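Local structure of Glyco_hydro_cc domain-containing protein (Cryptococcus neoformans, 6UBC) at residues W225-S230 with S257-L262; M241-G246 with S250-R255; I270-P275 with A291-S296; I285-A290 with S329-T334; P300-G305 with S335-N340. The protein probably binds oligosaccharides related to beta-1,3-glucan, as a member of subgroup VII of glycoside hydrolase family 128. All blocks are in the same frame, centred on the assembly; numbering follows the deposited sequence.

Contact 1 (W225-S230 with S257-L262); sequences WNATPS and SAFKAL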
# COMPACT_ATOMS: atom_id res chain seq x y z
N TRP A 225 5.04 -6.88 -2.96
CA TRP A 225 4.24 -7.84 -2.18
C TRP A 225 5.10 -8.99 -1.66
O TRP A 225 4.57 -9.74 -0.84
CB TRP A 225 3.04 -8.36 -2.95
CG TRP A 225 2.07 -7.29 -3.35
CD1 TRP A 225 1.19 -6.67 -2.54
CD2 TRP A 225 1.93 -6.67 -4.64
NE1 TRP A 225 0.46 -5.74 -3.22
CE2 TRP A 225 0.90 -5.70 -4.51
CE3 TRP A 225 2.53 -6.85 -5.89
CZ2 TRP A 225 0.49 -4.91 -5.55
CZ3 TRP A 225 2.10 -6.08 -6.95
CH2 TRP A 225 1.10 -5.10 -6.78
N ASN A 226 6.37 -9.08 -2.05
CA ASN A 226 7.28 -10.12 -1.51
C ASN A 226 7.88 -9.65 -0.16
O ASN A 226 7.85 -8.42 0.20
CB ASN A 226 8.38 -10.46 -2.52
CG ASN A 226 7.81 -11.05 -3.79
OD1 ASN A 226 6.89 -11.87 -3.70
ND2 ASN A 226 8.29 -10.60 -4.94
N ALA A 227 8.52 -10.58 0.55
CA ALA A 227 9.18 -10.26 1.83
C ALA A 227 10.18 -9.13 1.62
O ALA A 227 10.20 -8.16 2.47
CB ALA A 227 9.81 -11.54 2.43
N THR A 228 10.96 -9.22 0.55
CA THR A 228 11.92 -8.20 0.10
C THR A 228 11.66 -7.96 -1.37
O THR A 228 11.55 -8.93 -2.10
CB THR A 228 13.37 -8.67 0.35
OG1 THR A 228 13.53 -9.05 1.73
CG2 THR A 228 14.36 -7.61 -0.04
N PRO A 229 11.62 -6.71 -1.88
CA PRO A 229 11.42 -6.55 -3.31
C PRO A 229 12.57 -7.19 -4.09
O PRO A 229 13.70 -6.98 -3.70
CB PRO A 229 11.36 -5.03 -3.48
CG PRO A 229 10.84 -4.57 -2.14
CD PRO A 229 11.61 -5.43 -1.15
N SER A 230 12.24 -7.81 -5.22
CA SER A 230 13.23 -8.46 -6.09
C SER A 230 13.92 -7.39 -6.94
O SER A 230 15.07 -7.59 -7.36
CB SER A 230 12.58 -9.52 -6.94
OG SER A 230 11.52 -8.95 -7.69
N SER A 257 7.68 -17.60 4.56
CA SER A 257 8.95 -18.27 4.86
C SER A 257 10.11 -17.31 4.61
O SER A 257 11.03 -17.18 5.49
CB SER A 257 8.98 -19.59 4.11
OG SER A 257 10.28 -20.05 4.19
N ALA A 258 10.05 -16.48 3.56
CA ALA A 258 11.12 -15.50 3.28
C ALA A 258 11.14 -14.44 4.41
O ALA A 258 12.23 -13.91 4.77
CB ALA A 258 10.94 -14.88 1.90
N PHE A 259 9.95 -14.03 4.84
CA PHE A 259 9.84 -12.97 5.87
C PHE A 259 10.49 -13.47 7.17
O PHE A 259 11.21 -12.76 7.79
CB PHE A 259 8.38 -12.59 6.12
CG PHE A 259 8.29 -11.29 6.88
CD1 PHE A 259 8.32 -10.08 6.21
CD2 PHE A 259 8.31 -11.27 8.27
CE1 PHE A 259 8.34 -8.87 6.88
CE2 PHE A 259 8.26 -10.05 8.93
CZ PHE A 259 8.30 -8.86 8.24
N LYS A 260 10.17 -14.68 7.56
CA LYS A 260 10.76 -15.28 8.78
C LYS A 260 12.29 -15.42 8.63
O LYS A 260 12.92 -15.32 9.68
CB LYS A 260 10.08 -16.61 9.10
CG LYS A 260 8.61 -16.52 9.41
CD LYS A 260 8.06 -17.79 9.96
CE LYS A 260 7.64 -17.63 11.41
NZ LYS A 260 7.98 -18.83 12.23
N ALA A 261 12.89 -15.50 7.43
CA ALA A 261 14.36 -15.63 7.26
C ALA A 261 15.05 -14.27 7.22
O ALA A 261 16.26 -14.25 7.01
CB ALA A 261 14.71 -16.44 6.02
N LEU A 262 14.35 -13.15 7.35
CA LEU A 262 15.04 -11.86 7.36
C LEU A 262 16.03 -11.89 8.53
O LEU A 262 15.68 -12.47 9.58
CB LEU A 262 14.01 -10.72 7.46
CG LEU A 262 13.10 -10.59 6.22
CD1 LEU A 262 12.02 -9.53 6.46
CD2 LEU A 262 13.90 -10.26 4.98
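Ala227 and Phe259 bring the two backbones together, with their CA atoms 4.9 Å apart where the loop after strand 221-223 passes the last turn of helix 250-260. Here a beta-to-beta loop of the barrel packs on the C-terminal end of the next helix. Ala227 CB points at the helix and lies 3.5 Å from the backbone N of Phe259, while its other close neighbour is Ala258 CB at 3.6 Å. Phe259 CB is a little farther, 4.1 Å from Ala227 CB, and the phenyl ring meets that methyl only obliquely. With CG anti to the backbone N (chi1 -165°), Phe259 carries its ring past the alanine, and Leu262 CD1 covers one face 3.7 Å above the plane, offset toward the rim. The second methyl of the leucine turns to the loop: Leu262 CD2 lies 3.5 Å from Thr228 OG1, and the two side chains slide past each other in opposite directions at the more exposed margin. Behind the loop, Ala227 O accepts from Met241 N and from Asn240 ND2 of strand 237-241. Phe259 reaches on to Leu242 after that strand, and Leu262 touches Trp301 in the loop that follows helix 287-298.

Contact 2 (M241-G246 with S250-R255); sequences MLWGAG and STDASR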
# COMPACT_ATOMS: atom_id res chain seq x y z
N MET A 241 7.49 -6.58 3.19
CA MET A 241 6.06 -6.87 3.40
C MET A 241 5.84 -8.30 3.83
O MET A 241 6.60 -9.18 3.40
CB MET A 241 5.28 -6.64 2.10
CG MET A 241 3.83 -6.98 2.20
SD MET A 241 2.88 -6.11 0.93
CE MET A 241 1.25 -6.80 1.26
N LEU A 242 4.88 -8.49 4.74
CA LEU A 242 4.31 -9.84 5.02
C LEU A 242 2.90 -9.89 4.46
O LEU A 242 1.98 -9.30 5.07
CB LEU A 242 4.37 -10.17 6.52
CG LEU A 242 3.84 -11.55 6.86
CD1 LEU A 242 4.51 -12.64 6.02
CD2 LEU A 242 3.95 -11.86 8.34
N TRP A 243 2.73 -10.59 3.34
CA TRP A 243 1.46 -10.58 2.59
C TRP A 243 0.34 -11.27 3.39
O TRP A 243 -0.81 -10.73 3.48
CB TRP A 243 1.69 -11.27 1.24
CG TRP A 243 0.54 -11.27 0.28
CD1 TRP A 243 0.26 -10.39 -0.70
CD2 TRP A 243 -0.53 -12.24 0.26
NE1 TRP A 243 -0.87 -10.76 -1.39
CE2 TRP A 243 -1.38 -11.89 -0.81
CE3 TRP A 243 -0.81 -13.39 0.99
CZ2 TRP A 243 -2.49 -12.64 -1.17
CZ3 TRP A 243 -1.91 -14.14 0.64
CH2 TRP A 243 -2.74 -13.75 -0.41
N GLY A 244 0.68 -12.39 4.00
CA GLY A 244 -0.33 -13.22 4.66
C GLY A 244 0.24 -14.23 5.63
O GLY A 244 1.35 -14.05 6.18
N ALA A 245 -0.64 -15.17 5.96
CA ALA A 245 -0.48 -16.14 7.06
C ALA A 245 0.19 -17.39 6.48
O ALA A 245 0.55 -18.27 7.24
CB ALA A 245 -1.83 -16.45 7.68
N GLY A 246 0.30 -17.45 5.15
CA GLY A 246 1.10 -18.51 4.50
C GLY A 246 0.29 -19.75 4.10
O GLY A 246 0.94 -20.78 3.96
N SER A 250 0.79 -21.44 -2.70
CA SER A 250 2.25 -21.66 -2.49
C SER A 250 3.03 -20.30 -2.50
O SER A 250 4.09 -20.19 -1.87
CB SER A 250 2.74 -22.57 -3.61
OG SER A 250 2.47 -21.94 -4.88
N THR A 251 2.51 -19.28 -3.16
CA THR A 251 3.17 -17.93 -3.13
C THR A 251 3.04 -17.35 -1.70
O THR A 251 4.05 -16.82 -1.20
CB THR A 251 2.58 -17.02 -4.20
OG1 THR A 251 2.89 -17.61 -5.46
CG2 THR A 251 3.10 -15.60 -4.18
N ASP A 252 1.89 -17.51 -1.06
CA ASP A 252 1.65 -17.05 0.35
C ASP A 252 2.63 -17.79 1.26
O ASP A 252 3.37 -17.17 2.05
CB ASP A 252 0.19 -17.27 0.70
CG ASP A 252 -0.23 -16.77 2.08
OD1 ASP A 252 0.57 -15.97 2.68
OD2 ASP A 252 -1.40 -17.10 2.50
N ALA A 253 2.76 -19.10 1.08
CA ALA A 253 3.72 -19.91 1.86
C ALA A 253 5.16 -19.42 1.68
O ALA A 253 5.91 -19.26 2.66
CB ALA A 253 3.54 -21.39 1.53
N SER A 254 5.59 -19.21 0.44
CA SER A 254 6.96 -18.75 0.11
C SER A 254 7.25 -17.37 0.75
O SER A 254 8.38 -17.11 1.21
CB SER A 254 7.04 -18.64 -1.41
OG SER A 254 8.31 -18.18 -1.69
N ARG A 255 6.26 -16.46 0.70
CA ARG A 255 6.46 -15.08 1.26
C ARG A 255 6.61 -15.13 2.77
O ARG A 255 7.48 -14.39 3.29
CB ARG A 255 5.29 -14.20 0.82
CG ARG A 255 5.45 -13.82 -0.64
CD ARG A 255 4.23 -13.14 -1.20
NE ARG A 255 4.45 -12.57 -2.51
CZ ARG A 255 3.54 -12.16 -3.37
NH1 ARG A 255 2.25 -12.25 -3.15
NH2 ARG A 255 3.96 -11.62 -4.49
O HOH W 1 2.72 -14.31 3.10
O HOH W 2 -2.91 -15.77 4.21
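The turn that joins strand 237-241 to helix 250-260 folds back on the first turns of that helix, and Trp243, Gly246, Asp252 and Arg255 hold it there. Asp252, its CG anti to the backbone N (chi1 -176°), lays its carboxylate inside the turn. Asp252 OD1 accepts a weak, strongly bent bond from Gly246 N (2.9 Å, 126°) and a proton from a water that lies 2.7 Å away and itself accepts from Gly244 N. Asp252 OD2 is held by Val248 N and more weakly by Thr247 N; a second water, which accepts from Ala245 N, probably donates to it at 2.6 Å. One carboxylate near the amino end of the helix thus gathers the amides of the preceding loop in this beta-alpha connection of the (beta/alpha)8 barrel. Beside it the backbones touch, Gly246 CA making a CA-H...O contact of 3.6 Å to Asp252 O. The indole of Trp243 is approached from two directions, at its edge and over one face. At the edge CE3 lies 3.4 Å from Asp252 OD1, the ring and carboxylate planes 67° apart. Over the face stands Arg255 NH1, 3.7 Å from Trp243 CD1, in an off-centre cation-pi contact. The arginine chain reaches the ring extended from CG to NE; Asn226 OD1 accepts from its NE, and Thr251 CG2 covers one guanidinium face 3.5 Å above its plane, over the centre.

Contact 3 (I270-P275 with A291-S296); sequences IGFEEP and ASLWDS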
# COMPACT_ATOMS: atom_id res chain seq x y z
N ILE A 270 5.22 -3.37 5.43
CA ILE A 270 3.75 -3.37 5.17
C ILE A 270 3.14 -4.69 5.66
O ILE A 270 3.66 -5.78 5.37
CB ILE A 270 3.49 -3.12 3.70
CG1 ILE A 270 4.01 -1.74 3.31
CG2 ILE A 270 1.99 -3.37 3.37
CD1 ILE A 270 3.94 -1.48 1.80
N GLY A 271 2.02 -4.60 6.38
CA GLY A 271 1.24 -5.71 6.89
C GLY A 271 0.35 -6.34 5.82
O GLY A 271 0.41 -5.97 4.61
N PHE A 272 -0.51 -7.23 6.27
CA PHE A 272 -1.19 -8.20 5.39
C PHE A 272 -2.01 -7.49 4.32
O PHE A 272 -2.67 -6.47 4.58
CB PHE A 272 -2.08 -9.13 6.20
CG PHE A 272 -1.42 -9.59 7.47
CD1 PHE A 272 -0.27 -10.33 7.42
CD2 PHE A 272 -1.91 -9.22 8.71
CE1 PHE A 272 0.36 -10.76 8.59
CE2 PHE A 272 -1.32 -9.66 9.89
CZ PHE A 272 -0.18 -10.45 9.82
N GLU A 273 -1.98 -8.11 3.15
CA GLU A 273 -2.77 -7.67 2.01
C GLU A 273 -4.24 -8.04 2.19
O GLU A 273 -4.55 -9.22 2.03
CB GLU A 273 -2.27 -8.36 0.74
CG GLU A 273 -2.99 -7.91 -0.51
CD GLU A 273 -2.50 -6.62 -1.12
OE1 GLU A 273 -1.46 -6.07 -0.64
OE2 GLU A 273 -3.20 -6.19 -2.10
N GLU A 274 -5.14 -7.09 2.46
CA GLU A 274 -6.59 -7.35 2.41
C GLU A 274 -6.94 -8.65 3.14
O GLU A 274 -7.64 -9.55 2.61
CB GLU A 274 -6.91 -7.34 0.93
CG GLU A 274 -6.80 -5.95 0.34
CD GLU A 274 -7.11 -5.82 -1.14
OE1 GLU A 274 -7.53 -6.89 -1.72
OE2 GLU A 274 -6.99 -4.65 -1.71
N PRO A 275 -6.57 -8.81 4.43
CA PRO A 275 -6.99 -9.98 5.17
C PRO A 275 -8.52 -10.07 5.32
O PRO A 275 -9.04 -11.19 5.65
CB PRO A 275 -6.24 -9.86 6.52
CG PRO A 275 -6.06 -8.34 6.66
CD PRO A 275 -5.78 -7.88 5.23
N ALA A 291 -3.86 -11.06 14.33
CA ALA A 291 -3.33 -10.30 15.49
C ALA A 291 -2.11 -11.04 16.04
O ALA A 291 -1.08 -10.42 16.26
CB ALA A 291 -4.41 -10.14 16.53
N SER A 292 -2.26 -12.35 16.28
CA SER A 292 -1.18 -13.21 16.82
C SER A 292 0.03 -13.17 15.86
O SER A 292 1.15 -13.01 16.37
CB SER A 292 -1.64 -14.61 17.10
OG SER A 292 -0.50 -15.30 17.64
N LEU A 293 -0.16 -13.24 14.53
CA LEU A 293 0.97 -13.26 13.56
C LEU A 293 1.67 -11.89 13.56
O LEU A 293 2.89 -11.85 13.53
CB LEU A 293 0.43 -13.63 12.18
CG LEU A 293 1.49 -13.73 11.09
CD1 LEU A 293 2.53 -14.75 11.47
CD2 LEU A 293 0.81 -14.14 9.76
N TRP A 294 0.88 -10.82 13.55
CA TRP A 294 1.38 -9.44 13.63
C TRP A 294 2.31 -9.33 14.85
O TRP A 294 3.48 -8.94 14.70
CB TRP A 294 0.18 -8.49 13.72
CG TRP A 294 0.63 -7.09 13.96
CD1 TRP A 294 0.86 -6.55 15.18
CD2 TRP A 294 0.89 -6.04 12.99
NE1 TRP A 294 1.25 -5.25 15.04
CE2 TRP A 294 1.29 -4.91 13.72
CE3 TRP A 294 0.79 -5.94 11.59
CZ2 TRP A 294 1.62 -3.71 13.10
CZ3 TRP A 294 1.13 -4.76 10.97
CH2 TRP A 294 1.53 -3.64 11.73
N ASP A 295 1.83 -9.75 16.00
CA ASP A 295 2.55 -9.59 17.27
C ASP A 295 3.81 -10.46 17.28
O ASP A 295 4.86 -9.94 17.67
CB ASP A 295 1.68 -9.87 18.49
CG ASP A 295 0.85 -8.64 18.86
OD1 ASP A 295 1.35 -7.50 18.62
OD2 ASP A 295 -0.26 -8.83 19.32
N SER A 296 3.75 -11.67 16.74
CA SER A 296 4.87 -12.62 16.85
C SER A 296 5.93 -12.38 15.80
O SER A 296 7.08 -12.68 16.07
CB SER A 296 4.38 -14.03 16.76
OG SER A 296 3.98 -14.34 15.43
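Two aromatic rings, Phe272 and Trp294, bridge this contact, and both use their edges across it. In the plane of the phenyl ring, at its rim, lies the backbone N of Trp294, 3.9 Å from Phe272 CZ. Leu293 comes at the same end of the ring from an oblique direction, its CD2 3.6 Å from Phe272 CE1 and its CG 3.9 Å from Phe272 CZ. The phenyl therefore wedges its outer corner between the leucine branch and the helix backbone, and Trp294 CB, 4.3 Å from Phe272 CE2, bounds it on the tryptophan side. The indole in turn offers its edge to the loop, with CZ3 4.2 Å from Gly271 CA, while Asp295 OD1, which accepts from Thr334 N, lies in the plane of the indole at its rim. CG of Trp294 stands anti to the backbone N (chi1 174°), which points the edge of the six-membered ring at Gly271. Its NE1 finds an acceptor in Thr334 O, and Phe328 of helix 324-331 makes an edge-to-face pair with the indole. The residues just past strand 268-270 thus pack on helix 287-298 by apolar wedging, as in a beta-alpha unit of a (beta/alpha)8 barrel.

Contact 4 (I285-A290 with S329-T334); sequences IAVADA and SSQIST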
# COMPACT_ATOMS: atom_id res chain seq x y z
N ILE A 285 -7.50 -13.66 6.23
CA ILE A 285 -7.05 -14.05 7.59
C ILE A 285 -8.12 -13.63 8.62
O ILE A 285 -8.53 -12.47 8.65
CB ILE A 285 -5.69 -13.42 7.92
CG1 ILE A 285 -4.72 -13.44 6.75
CG2 ILE A 285 -5.09 -14.09 9.15
CD1 ILE A 285 -3.43 -12.68 7.00
N ALA A 286 -8.54 -14.54 9.49
CA ALA A 286 -9.40 -14.19 10.64
C ALA A 286 -8.64 -13.19 11.53
O ALA A 286 -7.42 -13.33 11.73
CB ALA A 286 -9.76 -15.47 11.38
N VAL A 287 -9.37 -12.25 12.11
CA VAL A 287 -8.79 -11.24 13.01
C VAL A 287 -7.85 -11.86 14.03
O VAL A 287 -6.70 -11.35 14.15
CB VAL A 287 -9.88 -10.39 13.69
CG1 VAL A 287 -9.31 -9.51 14.78
CG2 VAL A 287 -10.54 -9.53 12.64
N ALA A 288 -8.30 -12.86 14.78
CA ALA A 288 -7.51 -13.36 15.91
C ALA A 288 -6.20 -13.96 15.39
O ALA A 288 -5.15 -13.76 16.09
CB ALA A 288 -8.29 -14.36 16.75
N ASP A 289 -6.24 -14.71 14.29
CA ASP A 289 -5.02 -15.30 13.69
C ASP A 289 -4.10 -14.17 13.23
O ASP A 289 -2.85 -14.25 13.40
CB ASP A 289 -5.33 -16.23 12.52
CG ASP A 289 -6.16 -17.41 13.01
OD1 ASP A 289 -5.94 -17.80 14.13
OD2 ASP A 289 -7.07 -17.84 12.32
N ALA A 290 -4.69 -13.10 12.67
CA ALA A 290 -3.82 -12.04 12.11
C ALA A 290 -3.11 -11.29 13.25
O ALA A 290 -1.91 -10.87 13.10
CB ALA A 290 -4.62 -11.12 11.26
N SER A 329 -7.07 -4.10 15.92
CA SER A 329 -6.41 -3.03 16.71
C SER A 329 -6.58 -3.29 18.20
O SER A 329 -5.62 -3.02 18.98
CB SER A 329 -6.97 -1.66 16.32
OG SER A 329 -6.33 -0.59 17.04
N SER A 330 -7.76 -3.76 18.58
CA SER A 330 -8.11 -4.14 19.96
C SER A 330 -7.25 -5.30 20.44
O SER A 330 -6.81 -5.24 21.61
CB SER A 330 -9.54 -4.49 20.08
OG SER A 330 -10.25 -3.29 19.91
N GLN A 331 -6.99 -6.27 19.59
CA GLN A 331 -6.32 -7.56 19.94
C GLN A 331 -4.79 -7.51 19.88
O GLN A 331 -4.19 -8.22 20.64
CB GLN A 331 -6.86 -8.66 19.05
CG GLN A 331 -8.36 -8.84 19.33
CD GLN A 331 -8.99 -9.97 18.54
OE1 GLN A 331 -8.35 -11.00 18.30
NE2 GLN A 331 -10.25 -9.79 18.17
N ILE A 332 -4.17 -6.67 19.08
CA ILE A 332 -2.69 -6.60 18.97
C ILE A 332 -2.11 -5.93 20.21
O ILE A 332 -2.73 -5.05 20.78
CB ILE A 332 -2.17 -5.92 17.69
CG1 ILE A 332 -2.70 -4.49 17.53
CG2 ILE A 332 -2.57 -6.77 16.52
CD1 ILE A 332 -2.37 -3.89 16.20
N SER A 333 -0.89 -6.34 20.57
CA SER A 333 -0.16 -5.77 21.73
C SER A 333 0.74 -4.65 21.27
O SER A 333 1.05 -3.76 22.09
CB SER A 333 0.54 -6.86 22.52
OG SER A 333 -0.47 -7.59 23.27
N THR A 334 1.27 -4.72 20.07
CA THR A 334 2.15 -3.65 19.49
C THR A 334 1.39 -2.99 18.35
O THR A 334 1.03 -3.74 17.39
CB THR A 334 3.48 -4.21 18.98
OG1 THR A 334 4.14 -4.71 20.15
CG2 THR A 334 4.31 -3.19 18.24
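Val287 and Gln331 form the close part of this contact, their side chains crossing at about a right angle. Gln331 extends from the last turn of helix 324-331 with CG anti to the carbonyl carbon (chi1 -64°) and a straight chain beyond, which carries the amide across to the first turn of helix 287-298, one face over Val287 CG1. One end of that amide, Gln331 NE2, lies 3.5 Å from Val287 CG1, and Gln331 CD lies 3.8 Å from the same methyl. The other end lies against the next residue: Gln331 OE1 is 3.5 Å from Ala288 CA and 3.7 Å from Ala288 CB. These are van der Waals contacts of a polar group laid over aliphatic carbons, and they bury little surface. Val287 is the inner limb, since it also packs on Trp324 and Ala327, and Ala290, one turn farther along, rests on Trp324 and Phe328. Helices 287-298 and 324-331 follow successive strands of the (beta/alpha)8 barrel and lie side by side on its outside, so the glutamine spans the outer margin of a helix-helix groove whose inner part is lined by Trp324 and Phe328. Toward solvent the contact thins out. Ala288 and Gln331 are themselves exposed. Past Gln331 the chain leaves the helix at Ile332, whose side chain tucks in against Ala291 and Trp294, and Asp295 OD2 takes the amide of Ser333.

Contact 5 (P300-G305 with S335-N340); sequences PWKDQG and SWDITN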
# COMPACT_ATOMS: atom_id res chain seq x y z
N PRO A 300 8.18 -7.63 16.39
CA PRO A 300 9.54 -7.65 16.93
C PRO A 300 10.51 -6.69 16.22
O PRO A 300 11.46 -6.23 16.85
CB PRO A 300 9.94 -9.13 16.76
CG PRO A 300 8.64 -9.89 16.83
CD PRO A 300 7.69 -8.98 16.07
N TRP A 301 10.30 -6.40 14.92
CA TRP A 301 11.22 -5.54 14.16
C TRP A 301 11.13 -4.10 14.63
O TRP A 301 12.10 -3.33 14.40
CB TRP A 301 10.95 -5.66 12.66
CG TRP A 301 11.40 -6.98 12.11
CD1 TRP A 301 10.63 -7.98 11.61
CD2 TRP A 301 12.76 -7.41 11.96
NE1 TRP A 301 11.40 -9.02 11.20
CE2 TRP A 301 12.71 -8.69 11.37
CE3 TRP A 301 14.00 -6.84 12.29
CZ2 TRP A 301 13.86 -9.43 11.14
CZ3 TRP A 301 15.14 -7.55 12.01
CH2 TRP A 301 15.07 -8.82 11.42
N LYS A 302 10.04 -3.69 15.26
CA LYS A 302 9.90 -2.30 15.71
C LYS A 302 11.10 -1.96 16.64
O LYS A 302 11.65 -0.84 16.51
CB LYS A 302 8.58 -2.14 16.45
CG LYS A 302 8.42 -0.81 17.14
CD LYS A 302 7.34 0.05 16.59
CE LYS A 302 7.02 1.21 17.51
NZ LYS A 302 6.87 2.49 16.78
N ASP A 303 11.55 -2.94 17.44
CA ASP A 303 12.69 -2.83 18.39
C ASP A 303 13.99 -2.54 17.65
O ASP A 303 14.91 -2.03 18.22
CB ASP A 303 12.84 -4.15 19.17
CG ASP A 303 11.70 -4.39 20.16
OD1 ASP A 303 11.06 -3.34 20.62
OD2 ASP A 303 11.46 -5.60 20.48
N GLN A 304 14.06 -2.91 16.39
CA GLN A 304 15.26 -2.71 15.57
C GLN A 304 15.06 -1.47 14.72
O GLN A 304 15.88 -1.28 13.86
CB GLN A 304 15.51 -3.99 14.79
CG GLN A 304 15.26 -5.24 15.63
CD GLN A 304 16.40 -5.44 16.60
OE1 GLN A 304 17.55 -5.32 16.21
NE2 GLN A 304 16.10 -5.70 17.86
N GLY A 305 14.03 -0.66 14.92
CA GLY A 305 13.93 0.56 14.12
C GLY A 305 12.93 0.47 12.97
O GLY A 305 12.71 1.52 12.31
N SER A 335 1.09 -1.70 18.44
CA SER A 335 0.23 -1.06 17.41
C SER A 335 1.10 -0.75 16.18
O SER A 335 2.36 -0.88 16.22
CB SER A 335 -0.58 0.15 17.86
OG SER A 335 -1.65 0.43 16.87
N TRP A 336 0.45 -0.30 15.12
CA TRP A 336 1.17 0.14 13.93
C TRP A 336 1.57 1.62 14.09
O TRP A 336 0.94 2.33 14.93
CB TRP A 336 0.34 -0.09 12.69
CG TRP A 336 -0.99 0.61 12.66
CD1 TRP A 336 -1.21 1.86 12.18
CD2 TRP A 336 -2.26 0.05 12.97
NE1 TRP A 336 -2.54 2.12 12.20
CE2 TRP A 336 -3.22 1.02 12.66
CE3 TRP A 336 -2.70 -1.18 13.45
CZ2 TRP A 336 -4.56 0.81 12.87
CZ3 TRP A 336 -4.04 -1.37 13.67
CH2 TRP A 336 -4.96 -0.37 13.41
N ASP A 337 2.52 2.04 13.25
CA ASP A 337 2.93 3.47 13.18
C ASP A 337 2.08 4.21 12.14
O ASP A 337 1.77 5.38 12.33
CB ASP A 337 4.41 3.55 12.85
CG ASP A 337 5.27 2.89 13.86
OD1 ASP A 337 5.15 3.26 15.00
OD2 ASP A 337 6.07 2.04 13.50
N ILE A 338 1.79 3.51 11.03
CA ILE A 338 1.20 4.08 9.79
C ILE A 338 -0.02 3.25 9.37
O ILE A 338 0.12 2.04 9.28
CB ILE A 338 2.26 4.22 8.69
CG1 ILE A 338 3.31 5.27 9.09
CG2 ILE A 338 1.61 4.54 7.35
CD1 ILE A 338 4.45 5.32 8.16
N THR A 339 -1.16 3.91 9.19
CA THR A 339 -2.43 3.28 8.80
C THR A 339 -2.35 3.10 7.27
O THR A 339 -2.06 4.05 6.55
CB THR A 339 -3.66 4.08 9.21
OG1 THR A 339 -3.54 4.39 10.60
CG2 THR A 339 -4.94 3.30 8.96
N ASN A 340 -2.61 1.87 6.84
CA ASN A 340 -2.48 1.42 5.45
C ASN A 340 -3.83 1.48 4.78
O ASN A 340 -4.74 0.71 5.24
CB ASN A 340 -1.97 -0.02 5.45
CG ASN A 340 -1.67 -0.60 4.08
OD1 ASN A 340 -2.01 0.01 3.07
ND2 ASN A 340 -1.06 -1.80 4.06
O HOH W 3 8.70 2.38 14.49
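Lys302 reaches across to Asp337 in a single salt bridge, and the lysine chain shows how a long side chain is steered to a short one. CB leaves the backbone pointing at the other segment, and CG follows anti to the backbone N (chi1 171°). A bend at chi2 (114°) then brings CD within 3.9 Å of Asp337 OD2, and CE passes 3.7 Å from Asp337 OD1. A second bend at the last torsion delivers NZ to its target, 2.6 Å from Asp337 OD1, on the syn lone pair of that oxygen. The two side chains come from opposite directions, and a water closes the gap on the second oxygen: it accepts from Lys302 NZ at 2.9 Å and donates to Asp337 OD2 at 2.8 Å. Asp337 OD2 also accepts from Leu308 N, so the carboxylate is tied at once to the lysine, the solvent and the backbone of the adjacent strand. Strands 307-309 and 339-345 are consecutive in the (beta/alpha)8 barrel, and the bridge lies near the start of both, binding the approach to one strand to the approach to the next. Lys302, which rests on Leu308, is exposed, so the strength of the pair is probably moderated by water. The neighbouring Trp336 is buried, packed on Leu325 and Phe328 of helix 324-331; its NE1 donates to Thr339 OG1 at 3.0 Å, with that oxygen tilted 15° from the indole plane, while Lys364 makes a cation-pi contact with the ring.

In the fold
The five contacts follow one arc of the (beta/alpha)8 barrel, from the loop after strand 221-223 to strand 339-345. Contacts 1 and 2 share helix 250-260, contact 2 nested inside the loop that contact 1 closes, with centres about 8 Å apart. Contacts 3 and 4 share helix 287-298 at about 7 Å and interlock, their segments alternating along the chain, as do those of contacts 4 and 5. Between the two halves, backbone hydrogen bonds pairing Leu242 with Ile270 and Trp243 with Glu273 join contact 2 to contact 3. Contacts 1 and 4 lie farthest apart, about 21 Å between centres. Successive beta-alpha units are thus coupled through shared helices as well as the sheet.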